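Local coordinates for uncharacterized protein (Desulfotomaculum acetoxidans, PDB 3U4Y) that is of unknown function but folds as a seven-bladed beta-propeller related to the lactonase family, at residues 25-30 with 286-291; 75-80 with 116-121; 96-101 with 111-116; 295-300 with 311-316. All coordinates share one frame; numbering follows the deposited sequence.

Contact 1 of 4, residues 25-30 with 286-291; sequences FSTDTL and KLFISA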
loop_
_atom_site.group_PDB
_atom_site.type_symbol
_atom_site.label_atom_id
_atom_site.label_comp_id
_atom_site.label_asym_id
_atom_site.label_seq_id
_atom_site.Cartn_x
_atom_site.Cartn_y
_atom_site.Cartn_z
ATOM N N PHE A 25 -11.408 -9.656 -8.507
ATOM C CA PHE A 25 -11.063 -11.014 -8.882
ATOM C C PHE A 25 -11.307 -11.904 -7.664
ATOM O O PHE A 25 -11.302 -11.430 -6.524
ATOM C CB PHE A 25 -9.594 -11.074 -9.328
ATOM C CG PHE A 25 -8.634 -10.634 -8.272
ATOM C CD1 PHE A 25 -7.887 -11.556 -7.564
ATOM C CD2 PHE A 25 -8.497 -9.292 -7.956
ATOM C CE1 PHE A 25 -7.008 -11.150 -6.561
ATOM C CE2 PHE A 25 -7.614 -8.876 -6.963
ATOM C CZ PHE A 25 -6.876 -9.811 -6.261
ATOM N N SER A 26 -11.543 -13.190 -7.889
ATOM C CA SER A 26 -11.671 -14.090 -6.762
ATOM C C SER A 26 -10.315 -14.671 -6.379
ATOM O O SER A 26 -9.549 -15.122 -7.233
ATOM C CB SER A 26 -12.656 -15.209 -7.051
ATOM O OG SER A 26 -11.981 -16.448 -7.168
ATOM N N THR A 27 -10.041 -14.620 -5.080
ATOM C CA THR A 27 -8.968 -15.333 -4.411
ATOM C C THR A 27 -8.963 -16.860 -4.640
ATOM O O THR A 27 -7.910 -17.501 -4.570
ATOM C CB THR A 27 -9.164 -15.095 -2.926
ATOM O OG1 THR A 27 -9.020 -13.695 -2.666
ATOM C CG2 THR A 27 -8.189 -15.916 -2.078
ATOM N N ASP A 28 -10.140 -17.431 -4.912
ATOM C CA ASP A 28 -10.336 -18.888 -4.982
ATOM C C ASP A 28 -10.121 -19.470 -6.367
ATOM O O ASP A 28 -9.200 -20.257 -6.594
ATOM C CB ASP A 28 -11.771 -19.255 -4.582
ATOM C CG ASP A 28 -12.107 -18.874 -3.156
ATOM O OD1 ASP A 28 -11.356 -19.273 -2.231
ATOM O OD2 ASP A 28 -13.131 -18.172 -2.974
ATOM N N THR A 29 -11.029 -19.107 -7.271
ATOM C CA THR A 29 -11.033 -19.592 -8.646
ATOM C C THR A 29 -9.949 -18.939 -9.478
ATOM O O THR A 29 -9.427 -19.541 -10.421
ATOM C CB THR A 29 -12.356 -19.253 -9.328
ATOM O OG1 THR A 29 -12.888 -18.054 -8.753
ATOM C CG2 THR A 29 -13.357 -20.378 -9.151
ATOM N N LEU A 30 -9.642 -17.690 -9.140
ATOM C CA LEU A 30 -8.663 -16.908 -9.878
ATOM C C LEU A 30 -9.205 -16.479 -11.234
ATOM O O LEU A 30 -8.571 -16.705 -12.270
ATOM C CB LEU A 30 -7.362 -17.690 -10.044
ATOM C CG LEU A 30 -6.679 -17.908 -8.703
ATOM C CD1 LEU A 30 -5.264 -18.459 -8.869
ATOM C CD2 LEU A 30 -6.671 -16.588 -7.979
ATOM N N LYS A 286 -1.028 -17.652 0.286
ATOM C CA LYS A 286 -0.605 -17.321 -1.074
ATOM C C LYS A 286 -0.357 -15.826 -1.293
ATOM O O LYS A 286 -1.003 -14.960 -0.689
ATOM C CB LYS A 286 -1.569 -17.895 -2.132
ATOM C CG LYS A 286 -3.010 -18.131 -1.675
ATOM C CD LYS A 286 -3.712 -19.199 -2.552
ATOM C CE LYS A 286 -5.271 -19.166 -2.424
ATOM N NZ LYS A 286 -5.902 -20.170 -1.487
ATOM N N LEU A 287 0.605 -15.533 -2.156
ATOM C CA LEU A 287 0.894 -14.157 -2.534
ATOM C C LEU A 287 0.315 -13.821 -3.900
ATOM O O LEU A 287 0.417 -14.598 -4.851
ATOM C CB LEU A 287 2.392 -13.919 -2.552
ATOM C CG LEU A 287 2.999 -14.229 -1.195
ATOM C CD1 LEU A 287 4.535 -14.198 -1.229
ATOM C CD2 LEU A 287 2.444 -13.240 -0.203
ATOM N N PHE A 288 -0.303 -12.653 -3.977
ATOM C CA PHE A 288 -0.790 -12.115 -5.226
ATOM C C PHE A 288 0.138 -10.969 -5.624
ATOM O O PHE A 288 0.347 -10.044 -4.838
ATOM C CB PHE A 288 -2.233 -11.636 -5.037
ATOM C CG PHE A 288 -3.215 -12.761 -4.865
ATOM C CD1 PHE A 288 -3.977 -13.206 -5.935
ATOM C CD2 PHE A 288 -3.345 -13.407 -3.648
ATOM C CE1 PHE A 288 -4.858 -14.254 -5.789
ATOM C CE2 PHE A 288 -4.224 -14.450 -3.499
ATOM C CZ PHE A 288 -4.984 -14.873 -4.572
ATOM N N ILE A 289 0.726 -11.056 -6.817
ATOM C CA ILE A 289 1.638 -10.018 -7.317
ATOM C C ILE A 289 1.077 -9.313 -8.553
ATOM O O ILE A 289 0.639 -9.975 -9.507
ATOM C CB ILE A 289 3.036 -10.578 -7.706
ATOM C CG1 ILE A 289 3.657 -11.404 -6.582
ATOM C CG2 ILE A 289 3.958 -9.465 -8.059
ATOM C CD1 ILE A 289 5.061 -11.891 -6.886
ATOM N N SER A 290 1.101 -7.978 -8.526
ATOM C CA SER A 290 0.661 -7.147 -9.650
ATOM C C SER A 290 1.842 -6.585 -10.451
ATOM O O SER A 290 2.356 -5.505 -10.147
ATOM C CB SER A 290 -0.247 -6.015 -9.169
ATOM O OG SER A 290 -0.229 -4.919 -10.068
ATOM N N ALA A 291 2.240 -7.328 -11.485
ATOM C CA ALA A 291 3.379 -7.006 -12.339
ATOM C C ALA A 291 3.144 -5.818 -13.277
ATOM O O ALA A 291 2.689 -5.977 -14.407
ATOM C CB ALA A 291 3.797 -8.236 -13.134
#

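Contact 2 of 4, residues 75-80 with 116-121; sequences KVVAIQ and LKNKFI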
loop_
_atom_site.group_PDB
_atom_site.type_symbol
_atom_site.label_atom_id
_atom_site.label_comp_id
_atom_site.label_asym_id
_atom_site.label_seq_id
_atom_site.Cartn_x
_atom_site.Cartn_y
_atom_site.Cartn_z
ATOM N N LYS A 75 -21.313 -1.366 -6.941
ATOM C CA LYS A 75 -21.932 -0.060 -7.106
ATOM C C LYS A 75 -21.015 1.099 -6.685
ATOM O O LYS A 75 -20.721 1.271 -5.508
ATOM C CB LYS A 75 -23.223 -0.034 -6.287
ATOM C CG LYS A 75 -23.703 1.336 -5.887
ATOM C CD LYS A 75 -25.093 1.251 -5.304
ATOM C CE LYS A 75 -25.506 2.584 -4.759
ATOM N NZ LYS A 75 -25.171 3.624 -5.755
ATOM N N VAL A 76 -20.552 1.895 -7.641
ATOM C CA VAL A 76 -19.790 3.085 -7.285
ATOM C C VAL A 76 -20.759 4.149 -6.780
ATOM O O VAL A 76 -21.871 4.261 -7.288
ATOM C CB VAL A 76 -18.851 3.598 -8.438
ATOM C CG1 VAL A 76 -18.975 2.753 -9.699
ATOM C CG2 VAL A 76 -19.080 5.053 -8.717
ATOM N N VAL A 77 -20.348 4.910 -5.768
ATOM C CA VAL A 77 -21.285 5.746 -5.026
ATOM C C VAL A 77 -20.833 7.178 -4.770
ATOM O O VAL A 77 -21.642 8.032 -4.402
ATOM C CB VAL A 77 -21.648 5.097 -3.686
ATOM C CG1 VAL A 77 -22.076 3.655 -3.919
ATOM C CG2 VAL A 77 -20.476 5.185 -2.705
ATOM N N ALA A 78 -19.548 7.446 -4.948
ATOM C CA ALA A 78 -19.060 8.820 -4.893
ATOM C C ALA A 78 -17.915 9.017 -5.871
ATOM O O ALA A 78 -17.165 8.078 -6.134
ATOM C CB ALA A 78 -18.630 9.197 -3.478
ATOM N N ILE A 79 -17.817 10.228 -6.428
ATOM C CA ILE A 79 -16.660 10.656 -7.223
ATOM C C ILE A 79 -16.323 12.101 -6.882
ATOM O O ILE A 79 -17.057 13.016 -7.264
ATOM C CB ILE A 79 -16.883 10.532 -8.757
ATOM C CG1 ILE A 79 -17.054 9.063 -9.158
ATOM C CG2 ILE A 79 -15.717 11.139 -9.506
ATOM C CD1 ILE A 79 -17.033 8.790 -10.633
ATOM N N GLN A 80 -15.223 12.297 -6.154
ATOM C CA GLN A 80 -14.782 13.636 -5.759
ATOM C C GLN A 80 -13.422 14.022 -6.355
ATOM O O GLN A 80 -12.549 13.167 -6.530
ATOM C CB GLN A 80 -14.749 13.747 -4.239
ATOM C CG GLN A 80 -16.125 13.742 -3.602
ATOM C CD GLN A 80 -16.879 15.036 -3.841
ATOM O OE1 GLN A 80 -16.270 16.090 -4.027
ATOM N NE2 GLN A 80 -18.208 14.964 -3.842
ATOM N N LEU A 116 -18.012 8.922 5.570
ATOM C CA LEU A 116 -19.363 9.214 6.020
ATOM C C LEU A 116 -19.925 10.350 5.180
ATOM O O LEU A 116 -21.011 10.241 4.607
ATOM C CB LEU A 116 -19.339 9.611 7.493
ATOM C CG LEU A 116 -18.093 9.098 8.230
ATOM C CD1 LEU A 116 -17.677 10.059 9.334
ATOM C CD2 LEU A 116 -18.284 7.676 8.773
ATOM N N LYS A 117 -19.155 11.433 5.101
ATOM C CA LYS A 117 -19.557 12.639 4.393
ATOM C C LYS A 117 -19.287 12.526 2.904
ATOM O O LYS A 117 -19.778 13.337 2.117
ATOM C CB LYS A 117 -18.831 13.856 4.957
ATOM C CG LYS A 117 -18.826 13.933 6.478
ATOM C CD LYS A 117 -18.502 15.339 6.962
ATOM C CE LYS A 117 -19.536 15.817 7.974
ATOM N NZ LYS A 117 -19.643 17.305 8.050
ATOM N N ASN A 118 -18.520 11.512 2.517
ATOM C CA ASN A 118 -18.194 11.265 1.109
ATOM C C ASN A 118 -17.446 12.434 0.454
ATOM O O ASN A 118 -17.484 12.572 -0.766
ATOM C CB ASN A 118 -19.455 10.936 0.299
ATOM C CG ASN A 118 -20.085 9.602 0.685
ATOM O OD1 ASN A 118 -20.013 8.639 -0.070
ATOM N ND2 ASN A 118 -20.720 9.549 1.852
ATOM N N LYS A 119 -16.774 13.256 1.269
ATOM C CA LYS A 119 -15.997 14.415 0.800
ATOM C C LYS A 119 -14.570 14.469 1.376
ATOM O O LYS A 119 -14.218 13.668 2.248
ATOM C CB LYS A 119 -16.704 15.719 1.174
ATOM C CG LYS A 119 -18.149 15.573 1.597
ATOM C CD LYS A 119 -18.498 16.585 2.684
ATOM C CE LYS A 119 -17.465 16.550 3.815
ATOM N NZ LYS A 119 -17.825 17.459 4.941
ATOM N N PHE A 120 -13.757 15.418 0.896
ATOM C CA PHE A 120 -12.449 15.684 1.502
ATOM C C PHE A 120 -12.564 16.669 2.631
ATOM O O PHE A 120 -13.451 17.504 2.646
ATOM C CB PHE A 120 -11.428 16.199 0.508
ATOM C CG PHE A 120 -10.971 15.175 -0.457
ATOM C CD1 PHE A 120 -9.845 14.432 -0.202
ATOM C CD2 PHE A 120 -11.679 14.932 -1.616
ATOM C CE1 PHE A 120 -9.419 13.462 -1.092
ATOM C CE2 PHE A 120 -11.259 13.976 -2.514
ATOM C CZ PHE A 120 -10.124 13.235 -2.250
ATOM N N ILE A 121 -11.630 16.573 3.565
ATOM C CA ILE A 121 -11.749 17.238 4.850
ATOM C C ILE A 121 -10.563 18.142 5.081
ATOM O O ILE A 121 -10.715 19.268 5.539
ATOM C CB ILE A 121 -11.833 16.210 6.011
ATOM C CG1 ILE A 121 -13.212 15.556 6.043
ATOM C CG2 ILE A 121 -11.542 16.872 7.342
ATOM C CD1 ILE A 121 -13.769 15.376 7.447
#

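Contact 3 of 4, residues 96-101 with 111-116; sequences QFAVTV and QSYSFL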
loop_
_atom_site.group_PDB
_atom_site.type_symbol
_atom_site.label_atom_id
_atom_site.label_comp_id
_atom_site.label_asym_id
_atom_site.label_seq_id
_atom_site.Cartn_x
_atom_site.Cartn_y
_atom_site.Cartn_z
ATOM N N GLN A 96 -13.015 5.199 9.038
ATOM C CA GLN A 96 -13.725 6.463 8.877
ATOM C C GLN A 96 -13.122 7.359 7.784
ATOM O O GLN A 96 -13.859 8.000 7.043
ATOM C CB GLN A 96 -13.804 7.208 10.212
ATOM C CG GLN A 96 -14.666 8.460 10.208
ATOM C CD GLN A 96 -14.879 9.031 11.612
ATOM O OE1 GLN A 96 -14.478 8.423 12.616
ATOM N NE2 GLN A 96 -15.519 10.203 11.687
ATOM N N PHE A 97 -11.791 7.393 7.686
ATOM C CA PHE A 97 -11.083 8.245 6.713
ATOM C C PHE A 97 -10.109 7.514 5.807
ATOM O O PHE A 97 -9.543 6.487 6.176
ATOM C CB PHE A 97 -10.277 9.326 7.415
ATOM C CG PHE A 97 -11.097 10.232 8.248
ATOM C CD1 PHE A 97 -11.850 11.226 7.663
ATOM C CD2 PHE A 97 -11.121 10.091 9.616
ATOM C CE1 PHE A 97 -12.606 12.059 8.435
ATOM C CE2 PHE A 97 -11.877 10.926 10.397
ATOM C CZ PHE A 97 -12.617 11.909 9.810
ATOM N N ALA A 98 -9.901 8.087 4.626
ATOM C CA ALA A 98 -8.900 7.612 3.680
ATOM C C ALA A 98 -7.912 8.729 3.528
ATOM O O ALA A 98 -8.314 9.885 3.448
ATOM C CB ALA A 98 -9.531 7.313 2.343
ATOM N N VAL A 99 -6.622 8.403 3.500
ATOM C CA VAL A 99 -5.602 9.438 3.371
ATOM C C VAL A 99 -4.706 9.194 2.168
ATOM O O VAL A 99 -4.280 8.059 1.910
ATOM C CB VAL A 99 -4.751 9.579 4.624
ATOM C CG1 VAL A 99 -3.788 10.693 4.430
ATOM C CG2 VAL A 99 -5.619 9.883 5.817
ATOM N N THR A 100 -4.435 10.273 1.436
ATOM C CA THR A 100 -3.763 10.170 0.153
ATOM C C THR A 100 -2.522 11.029 0.074
ATOM O O THR A 100 -2.452 12.126 0.622
ATOM C CB THR A 100 -4.675 10.620 -0.979
ATOM O OG1 THR A 100 -6.033 10.381 -0.611
ATOM C CG2 THR A 100 -4.350 9.864 -2.243
ATOM N N VAL A 101 -1.545 10.525 -0.654
ATOM C CA VAL A 101 -0.307 11.235 -0.812
ATOM C C VAL A 101 -0.099 11.559 -2.294
ATOM O O VAL A 101 -0.712 10.948 -3.176
ATOM C CB VAL A 101 0.837 10.416 -0.174
ATOM C CG1 VAL A 101 2.091 10.381 -1.054
ATOM C CG2 VAL A 101 1.126 10.957 1.209
ATOM N N GLN A 111 -3.948 14.492 1.599
ATOM C CA GLN A 111 -5.371 14.795 1.636
ATOM C C GLN A 111 -6.130 13.688 2.329
ATOM O O GLN A 111 -5.905 12.509 2.029
ATOM C CB GLN A 111 -5.914 14.923 0.213
ATOM C CG GLN A 111 -5.148 15.877 -0.694
ATOM C CD GLN A 111 -5.918 16.183 -1.956
ATOM O OE1 GLN A 111 -6.791 17.047 -1.958
ATOM N NE2 GLN A 111 -5.627 15.455 -3.027
ATOM N N SER A 112 -7.028 14.070 3.244
ATOM C CA SER A 112 -7.927 13.120 3.916
ATOM C C SER A 112 -9.359 13.249 3.422
ATOM O O SER A 112 -9.792 14.321 3.032
ATOM C CB SER A 112 -7.928 13.319 5.429
ATOM O OG SER A 112 -8.658 14.481 5.760
ATOM N N TYR A 113 -10.097 12.151 3.503
ATOM C CA TYR A 113 -11.404 12.031 2.881
ATOM C C TYR A 113 -12.377 11.282 3.799
ATOM O O TYR A 113 -12.079 10.162 4.216
ATOM C CB TYR A 113 -11.205 11.285 1.567
ATOM C CG TYR A 113 -12.450 10.724 0.935
ATOM C CD1 TYR A 113 -13.206 11.477 0.040
ATOM C CD2 TYR A 113 -12.857 9.431 1.205
ATOM C CE1 TYR A 113 -14.341 10.959 -0.553
ATOM C CE2 TYR A 113 -13.997 8.904 0.615
ATOM C CZ TYR A 113 -14.733 9.669 -0.265
ATOM O OH TYR A 113 -15.860 9.128 -0.843
ATOM N N SER A 114 -13.525 11.896 4.115
ATOM C CA SER A 114 -14.533 11.273 4.997
ATOM C C SER A 114 -15.463 10.293 4.285
ATOM O O SER A 114 -16.183 10.679 3.379
ATOM C CB SER A 114 -15.381 12.334 5.708
ATOM O OG SER A 114 -16.254 11.742 6.668
ATOM N N PHE A 115 -15.462 9.035 4.710
ATOM C CA PHE A 115 -16.321 8.014 4.115
ATOM C C PHE A 115 -17.784 8.252 4.449
ATOM O O PHE A 115 -18.686 7.809 3.732
ATOM C CB PHE A 115 -15.950 6.646 4.658
ATOM C CG PHE A 115 -14.862 5.953 3.898
ATOM C CD1 PHE A 115 -15.170 5.044 2.897
ATOM C CD2 PHE A 115 -13.530 6.173 4.212
ATOM C CE1 PHE A 115 -14.175 4.382 2.209
ATOM C CE2 PHE A 115 -12.526 5.512 3.526
ATOM C CZ PHE A 115 -12.851 4.618 2.524
ATOM N N LEU A 116 -18.012 8.922 5.570
ATOM C CA LEU A 116 -19.363 9.214 6.020
ATOM C C LEU A 116 -19.925 10.350 5.180
ATOM O O LEU A 116 -21.011 10.241 4.607
ATOM C CB LEU A 116 -19.339 9.611 7.493
ATOM C CG LEU A 116 -18.093 9.098 8.230
ATOM C CD1 LEU A 116 -17.677 10.059 9.334
ATOM C CD2 LEU A 116 -18.284 7.676 8.773
#

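Contact 4 of 4, residues 295-300 with 311-316; sequences RELKVF and AGIEAN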
loop_
_atom_site.group_PDB
_atom_site.type_symbol
_atom_site.label_atom_id
_atom_site.label_comp_id
_atom_site.label_asym_id
_atom_site.label_seq_id
_atom_site.Cartn_x
_atom_site.Cartn_y
_atom_site.Cartn_z
ATOM N N ARG A 295 2.361 -6.941 -16.929
ATOM C CA ARG A 295 0.924 -6.696 -16.979
ATOM C C ARG A 295 0.182 -7.997 -16.693
ATOM O O ARG A 295 -0.709 -8.396 -17.448
ATOM C CB ARG A 295 0.526 -6.148 -18.347
ATOM C CG ARG A 295 1.181 -4.815 -18.709
ATOM C CD ARG A 295 0.259 -3.628 -18.484
ATOM N NE ARG A 295 0.986 -2.363 -18.517
ATOM C CZ ARG A 295 1.044 -1.549 -19.565
ATOM N NH1 ARG A 295 0.400 -1.857 -20.678
ATOM N NH2 ARG A 295 1.742 -0.421 -19.495
ATOM N N GLU A 296 0.581 -8.660 -15.609
ATOM C CA GLU A 296 0.029 -9.954 -15.227
ATOM C C GLU A 296 -0.300 -9.936 -13.743
ATOM O O GLU A 296 0.353 -9.252 -12.974
ATOM C CB GLU A 296 1.020 -11.081 -15.555
ATOM C CG GLU A 296 0.488 -12.494 -15.342
ATOM C CD GLU A 296 1.249 -13.564 -16.129
ATOM O OE1 GLU A 296 1.275 -14.741 -15.686
ATOM O OE2 GLU A 296 1.808 -13.229 -17.198
ATOM N N LEU A 297 -1.344 -10.651 -13.346
ATOM C CA LEU A 297 -1.584 -10.893 -11.928
ATOM C C LEU A 297 -1.239 -12.342 -11.619
ATOM O O LEU A 297 -2.034 -13.235 -11.888
ATOM C CB LEU A 297 -3.036 -10.604 -11.564
ATOM C CG LEU A 297 -3.393 -10.735 -10.080
ATOM C CD1 LEU A 297 -2.373 -10.043 -9.201
ATOM C CD2 LEU A 297 -4.767 -10.176 -9.799
ATOM N N LYS A 298 -0.049 -12.583 -11.076
ATOM C CA LYS A 298 0.376 -13.955 -10.821
ATOM C C LYS A 298 0.157 -14.316 -9.353
ATOM O O LYS A 298 0.235 -13.457 -8.476
ATOM C CB LYS A 298 1.844 -14.144 -11.212
ATOM C CG LYS A 298 2.143 -15.482 -11.869
ATOM C CD LYS A 298 3.640 -15.692 -12.070
ATOM C CE LYS A 298 3.925 -17.043 -12.725
ATOM N NZ LYS A 298 5.339 -17.510 -12.573
ATOM N N VAL A 299 -0.134 -15.581 -9.083
ATOM C CA VAL A 299 -0.352 -16.019 -7.714
ATOM C C VAL A 299 0.608 -17.138 -7.344
ATOM O O VAL A 299 0.798 -18.098 -8.098
ATOM C CB VAL A 299 -1.786 -16.453 -7.490
ATOM C CG1 VAL A 299 -2.049 -16.650 -6.026
ATOM C CG2 VAL A 299 -2.710 -15.391 -8.028
ATOM N N PHE A 300 1.234 -16.978 -6.186
ATOM C CA PHE A 300 2.194 -17.935 -5.703
ATOM C C PHE A 300 1.750 -18.381 -4.347
ATOM O O PHE A 300 0.955 -17.713 -3.690
ATOM C CB PHE A 300 3.553 -17.280 -5.534
ATOM C CG PHE A 300 4.166 -16.814 -6.807
ATOM C CD1 PHE A 300 5.142 -17.569 -7.436
ATOM C CD2 PHE A 300 3.782 -15.608 -7.376
ATOM C CE1 PHE A 300 5.727 -17.135 -8.614
ATOM C CE2 PHE A 300 4.357 -15.166 -8.555
ATOM C CZ PHE A 300 5.334 -15.934 -9.177
ATOM N N ALA A 311 -7.220 -14.642 -15.463
ATOM C CA ALA A 311 -7.535 -14.464 -16.868
ATOM C C ALA A 311 -7.741 -13.014 -17.275
ATOM O O ALA A 311 -8.536 -12.289 -16.686
ATOM C CB ALA A 311 -8.779 -15.238 -17.177
ATOM N N GLY A 312 -7.035 -12.592 -18.308
ATOM C CA GLY A 312 -7.290 -11.293 -18.904
ATOM C C GLY A 312 -7.340 -10.067 -18.004
ATOM O O GLY A 312 -8.196 -9.203 -18.193
ATOM N N ILE A 313 -6.432 -9.973 -17.035
ATOM C CA ILE A 313 -6.222 -8.718 -16.310
ATOM C C ILE A 313 -4.835 -8.212 -16.652
ATOM O O ILE A 313 -3.853 -8.927 -16.468
ATOM C CB ILE A 313 -6.279 -8.875 -14.774
ATOM C CG1 ILE A 313 -7.680 -9.245 -14.287
ATOM C CG2 ILE A 313 -5.867 -7.585 -14.105
ATOM C CD1 ILE A 313 -7.804 -9.214 -12.775
ATOM N N GLU A 314 -4.750 -6.984 -17.147
ATOM C CA GLU A 314 -3.467 -6.386 -17.468
ATOM C C GLU A 314 -3.017 -5.542 -16.278
ATOM O O GLU A 314 -3.276 -4.345 -16.193
ATOM C CB GLU A 314 -3.583 -5.575 -18.753
ATOM C CG GLU A 314 -4.151 -6.393 -19.920
ATOM C CD GLU A 314 -4.344 -5.582 -21.201
ATOM O OE1 GLU A 314 -4.744 -6.180 -22.226
ATOM O OE2 GLU A 314 -4.103 -4.354 -21.183
ATOM N N ALA A 315 -2.357 -6.192 -15.334
ATOM C CA ALA A 315 -2.075 -5.549 -14.069
ATOM C C ALA A 315 -1.293 -4.280 -14.314
ATOM O O ALA A 315 -0.444 -4.238 -15.195
ATOM C CB ALA A 315 -1.310 -6.494 -13.156
ATOM N N ASN A 316 -1.584 -3.252 -13.529
ATOM C CA ASN A 316 -0.919 -1.978 -13.678
ATOM C C ASN A 316 -1.319 -1.034 -12.556
ATOM O O ASN A 316 -2.153 -0.172 -12.724
ATOM C CB ASN A 316 -1.299 -1.385 -15.025
ATOM C CG ASN A 316 -0.282 -0.396 -15.547
ATOM O OD1 ASN A 316 0.609 0.067 -14.829
ATOM N ND2 ASN A 316 -0.421 -0.053 -16.814
#

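Contact 1 of 4, residues 25-30 with 286-291
This is a buried, largely apolar packing contact between two neighbouring blades of the propeller. Strand 286-291, the second strand of its blade, meets the end of strand 21-26 and the turn that follows it in the blade closed by strand 319-321. The ring of F288 carries the contact. Its CG lies anti to the carbonyl carbon (chi1 -71°), and this sends the ring out of its own sheet into the angle between F25 and the turn. F25 comes to the ring obliquely, with CE1 3.7 Å from CD1 of F288 and the two planes turned 49° against each other. L30 reaches back from the turn and sets its CD2 at the ring edge, 3.7 Å from CE1 of F288. Farther round the same edge, the carbonyl O of T27 lies in the ring plane, 3.9 Å from CZ of F288. The turn itself is tied internally: OG of S26 and OG1 of T29 share a hydrogen bond, and N of L30 bonds weakly to O of S26. I319 and I321 of strand 319-321, together with V299, also pack on F288. An alanine here would take away the ring that F25, L30 and T27 meet, and would probably loosen the packing between the blades. CE of K286 lies 3.8 Å from O of T27, and its NZ ends 5.6 Å from OD1 of D28, a separation at which the opposite charges may attract weakly. With no hydrogen bond between the two segments, cohesion here probably rests on van der Waals packing and burial of apolar surface.

Contact 2 of 4, residues 75-80 with 116-121
Q80 and N118 make the closest approach, and they do so through carbon against oxygen. CG of Q80 rests 3.4 Å from the backbone O of N118. One atom nearer the main chain, CB of Q80 abuts the edge of the F120 ring, 3.9 Å from CE2. Toward the other end, OD1 of N118 touches the methyl group of A78, with CB 3.7 Å away. Q80 bends at chi2 (-72°), which turns the amide so that CD and NE2 stay about 4.0 Å from O of N118. N118 occupies the left-handed backbone region, and its ND2 gives a weak hydrogen bond to O of L116, within the same turn. Behind it, F120 meets the Y113 ring edge-to-face, and it also packs on L64 and M86. On the other blade, V77 and A78 both face Q66 in a classic beta bulge, a local irregularity just before Q80 in strand 75-81. Both strands are the outermost of their sheets and run nearly in the same direction where they touch. The contact joins the outermost strand of one four-stranded propeller blade to the turn and outermost strand of the next, at the surface.

Contact 3 of 4, residues 96-101 with 111-116
The F97 ring has CG of Q96 over one face, 3.7 Å above the plane and offset toward the rim, while O of Y113 lies at its edge. Its CE1 also touches CB of S114, at 3.9 Å. The F115 ring instead turns an edge to the backbone, meeting O of Q96 and C of F97 in its plane, and its CE2 comes 3.7 Å from the methyl CB of A98. That methyl sits obliquely to the Y113 ring as well. The hydroxyl of Y113 is hydrogen-bonded to OE1 of Q66, and OG of S112 to O of G162, so both polar ends find partners beyond the hairpin. An alanine at F97 would remove the ring that packs on S114, I121 and the CG of Q96, and would probably leave this end of the hairpin less firmly packed. Behind the side chains runs a regular antiparallel ladder. A98 and Y113 form a hydrogen-bonded pair, N of A98 giving to O of Y113 at 3.0 Å and N of Y113 to O of A98 at 2.9 Å. T100 and Q111 repeat the pattern, with N of T100 2.7 Å from O of Q111. The last rung, N of F115 to O of Q96, is nearly straight (170°). F97 and V99 point to the opposite side of the sheet from A98 and T100; V99 meets I133 and I135 of the next blade, and T100 meets T57 of the preceding one. These are the two middle strands of an antiparallel propeller blade, joined as a beta hairpin and sandwiched between its neighbours.

Contact 4 of 4, residues 295-300 with 311-316
R295 opens the segment in the left-handed backbone region (phi 59°) and lies against residues 314-316. Its CA approaches O of A315 at 3.3 Å in a C-H...O contact, and its own O receives another from CA of E314 at 3.4 Å. The side chain runs alongside N316, guanidinium and amide planes 20° apart, with ND2 of N316 over one guanidinium face. NE of R295 and ND2 of N316 are 3.2 Å apart, but both are donors, so this is packing; NE bonds weakly to O of N292 instead. O of A315 lies at the guanidinium edge, and CD of R295 is 3.4 Å from it. E314 is extended beyond CG, and its OE2 is hydrogen-bonded to NE2 of H18. Loop 311-316 leads from strand 306-309, the last of its blade, to strand 319-321, which completes the N-terminal blade: the "Velcro" closure by which beta-propellers seal their ring. Next along, the side chain of E296 starts away from the loop, while its O packs on CB of A315. L297 turns back toward the loop, CG anti to the backbone N, and its CD2 comes 4.4 Å from CD1 of I313, which also packs on V14 and E16.

Overall arrangement
The four contacts form two pairs on the ring. Contacts 1 and 4, centres about 8 Å apart, share a sheet, with a probable hydrogen bond from N of L287 to O of F300. Contact 1 joins the last blade to the one closed by strand 319-321, and contact 4 joins it to the loop leading there. Contacts 2 and 3, centres about 9 Å apart, share L116, and strand 119-125 of contact 2 neighbours strand 109-114 of contact 3 in one sheet. Between the pairs, centres lie about 27 to 28 Å apart without touching. The disulfide C51-C322 ties the chain just after strand 319-321 to the loop before strand 53-58. No active site is established for this protein.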